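Local coordinates for guanine deaminase (Escherichia coli, PDB 6OHB), which catalyses the zinc-dependent hydrolytic deamination of guanine to xanthine and ammonia, a step in purine degradation, at residues S184-S189 and A222-E227. Residues are numbered along the deposited sequence; the frame is centred on the assembly and turned at random.
Sequences SSYHQS and AQRLKE
Tyr186 reaches from one outer helix of the amidohydrolase TIM barrel to Arg224 and Leu225 on the next, joining helices 182-196 and 216-228, which follow consecutive parallel barrel strands. The two segments run nearly parallel, at 26°, with axes 10.0 Å apart, a gap that long side chains can bridge.

The polar part is a cation-pi stack. Arg224, extended from CG to NE, lays its guanidinium over one face of the tyrosine ring, Arg224 CZ standing 3.9 Å from the centroid of the Tyr186 ring and the planes tilted by 28°. The two side chains meet at about a right angle, so the arginine passes across the ring, its CG and CD lying by Tyr186 CE1. An arginine suits this exposed margin because its flat cation can cover an aromatic face while NE forms a salt bridge with Glu228. The same carboxylate, through its other oxygen, hydrogen-bonds Tyr186 OH, so one acid on the following turn ties down both stacked partners.

Deeper in, the contact is apolar. With CG anti to the backbone N (chi1 169°), Tyr186 swings its ring across to the neighbouring helix, where Tyr186 CD1 packs 3.4 Å from Leu225 CG and Tyr186 CE1 lies by Leu225 CD2. Leucine fits here because its fork serves two neighbours: CD2 goes to the ring, CD1 to Ser189, and the side chain also rests on Ile206 of the barrel strand beneath. An alanine in place of Tyr186 would probably leave the Arg224 guanidinium without its aromatic platform and open a gap beside Leu225.

Ser189 is buried against Met169 of strand 164-169, where a small residue with a hydroxyl suits: its OG shares a weak hydrogen bond with Tyr204 OH, while Ser189 CB touches Leu225 CD1 at 3.6 Å.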
loop_
_atom_site.group_PDB
_atom_site.type_symbol
_atom_site.label_atom_id
_atom_site.label_comp_id
_atom_site.label_asym_id
_atom_site.label_seq_id
_atom_site.Cartn_x
_atom_site.Cartn_y
_atom_site.Cartn_z
ATOM N N SER A 184 -9.383 22.835 33.663
ATOM C CA SER A 184 -8.135 23.118 32.961
ATOM C C SER A 184 -8.300 22.938 31.459
ATOM O O SER A 184 -7.758 23.719 30.673
ATOM C CB SER A 184 -7.004 22.238 33.493
ATOM O OG SER A 184 -6.929 21.019 32.775
ATOM N N SER A 185 -9.037 21.907 31.043
ATOM C CA SER A 185 -9.238 21.666 29.615
ATOM C C SER A 185 -10.011 22.816 28.970
ATOM O O SER A 185 -9.630 23.310 27.897
ATOM C CB SER A 185 -9.978 20.349 29.403
ATOM O OG SER A 185 -10.803 20.410 28.258
ATOM N N TYR A 186 -11.092 23.281 29.624
ATOM C CA TYR A 186 -11.830 24.428 29.094
ATOM C C TYR A 186 -10.915 25.637 28.948
ATOM O O TYR A 186 -10.900 26.295 27.902
ATOM C CB TYR A 186 -13.022 24.764 29.987
ATOM C CG TYR A 186 -13.677 26.099 29.654
ATOM C CD1 TYR A 186 -14.599 26.206 28.623
ATOM C CD2 TYR A 186 -13.370 27.253 30.373
ATOM C CE1 TYR A 186 -15.197 27.422 28.307
ATOM C CE2 TYR A 186 -13.961 28.475 30.069
ATOM C CZ TYR A 186 -14.876 28.553 29.035
ATOM O OH TYR A 186 -15.465 29.762 28.730
ATOM N N HIS A 187 -10.139 25.943 29.990
ATOM C CA HIS A 187 -9.365 27.182 29.968
ATOM C C HIS A 187 -8.212 27.104 28.970
ATOM O O HIS A 187 -7.926 28.084 28.270
ATOM C CB HIS A 187 -8.877 27.507 31.377
ATOM C CG HIS A 187 -9.979 27.915 32.306
ATOM N ND1 HIS A 187 -10.715 29.068 32.126
ATOM C CD2 HIS A 187 -10.491 27.312 33.405
ATOM C CE1 HIS A 187 -11.622 29.163 33.081
ATOM N NE2 HIS A 187 -11.508 28.109 33.870
ATOM N N GLN A 188 -7.545 25.949 28.879
ATOM C CA GLN A 188 -6.467 25.797 27.907
ATOM C C GLN A 188 -6.995 25.877 26.478
ATOM O O GLN A 188 -6.388 26.541 25.624
ATOM C CB GLN A 188 -5.731 24.479 28.147
ATOM C CG GLN A 188 -4.972 24.447 29.469
ATOM C CD GLN A 188 -4.428 23.073 29.819
ATOM O OE1 GLN A 188 -4.766 22.068 29.187
ATOM N NE2 GLN A 188 -3.584 23.024 30.840
ATOM N N SER A 189 -8.137 25.238 26.200
ATOM C CA SER A 189 -8.698 25.326 24.856
ATOM C C SER A 189 -9.148 26.750 24.538
ATOM O O SER A 189 -8.991 27.216 23.402
ATOM C CB SER A 189 -9.859 24.342 24.700
ATOM O OG SER A 189 -9.431 23.003 24.890
ATOM N N ALA A 222 -16.637 21.103 26.725
ATOM C CA ALA A 222 -16.513 21.166 25.270
ATOM C C ALA A 222 -17.755 21.781 24.635
ATOM O O ALA A 222 -17.653 22.596 23.707
ATOM C CB ALA A 222 -16.258 19.774 24.697
ATOM N N GLN A 223 -18.940 21.386 25.117
ATOM C CA GLN A 223 -20.182 22.005 24.664
ATOM C C GLN A 223 -20.157 23.511 24.895
ATOM O O GLN A 223 -20.558 24.295 24.022
ATOM C CB GLN A 223 -21.363 21.371 25.396
ATOM C CG GLN A 223 -22.698 22.064 25.176
ATOM C CD GLN A 223 -23.857 21.286 25.773
ATOM O OE1 GLN A 223 -23.713 20.629 26.804
ATOM N NE2 GLN A 223 -25.012 21.349 25.120
ATOM N N ARG A 224 -19.681 23.928 26.068
ATOM C CA ARG A 224 -19.589 25.349 26.386
ATOM C C ARG A 224 -18.667 26.072 25.413
ATOM O O ARG A 224 -18.996 27.155 24.915
ATOM C CB ARG A 224 -19.106 25.513 27.825
ATOM C CG ARG A 224 -18.831 26.933 28.260
ATOM C CD ARG A 224 -18.709 26.981 29.774
ATOM N NE ARG A 224 -18.125 28.230 30.248
ATOM C CZ ARG A 224 -17.471 28.350 31.399
ATOM N NH1 ARG A 224 -17.324 27.293 32.192
ATOM N NH2 ARG A 224 -16.967 29.524 31.758
ATOM N N LEU A 225 -17.497 25.486 25.139
ATOM C CA LEU A 225 -16.563 26.092 24.194
ATOM C C LEU A 225 -17.195 26.241 22.818
ATOM O O LEU A 225 -17.022 27.273 22.157
ATOM C CB LEU A 225 -15.283 25.263 24.107
ATOM C CG LEU A 225 -14.321 25.419 25.285
ATOM C CD1 LEU A 225 -13.381 24.234 25.366
ATOM C CD2 LEU A 225 -13.548 26.726 25.183
ATOM N N LYS A 226 -17.940 25.226 22.374
ATOM C CA LYS A 226 -18.582 25.320 21.066
ATOM C C LYS A 226 -19.665 26.394 21.050
ATOM O O LYS A 226 -19.859 27.063 20.028
ATOM C CB LYS A 226 -19.172 23.968 20.662
ATOM C CG LYS A 226 -19.659 23.902 19.216
ATOM C CD LYS A 226 -18.591 24.411 18.255
ATOM C CE LYS A 226 -19.113 24.537 16.834
ATOM N NZ LYS A 226 -20.587 24.410 16.761
ATOM N N GLU A 227 -20.372 26.578 22.168
ATOM C CA GLU A 227 -21.396 27.618 22.231
ATOM C C GLU A 227 -20.788 29.017 22.285
ATOM O O GLU A 227 -21.389 29.972 21.780
ATOM C CB GLU A 227 -22.306 27.387 23.435
ATOM C CG GLU A 227 -23.406 26.372 23.182
ATOM C CD GLU A 227 -23.940 25.763 24.460
ATOM O OE1 GLU A 227 -23.733 26.364 25.534
ATOM O OE2 GLU A 227 -24.572 24.687 24.387
#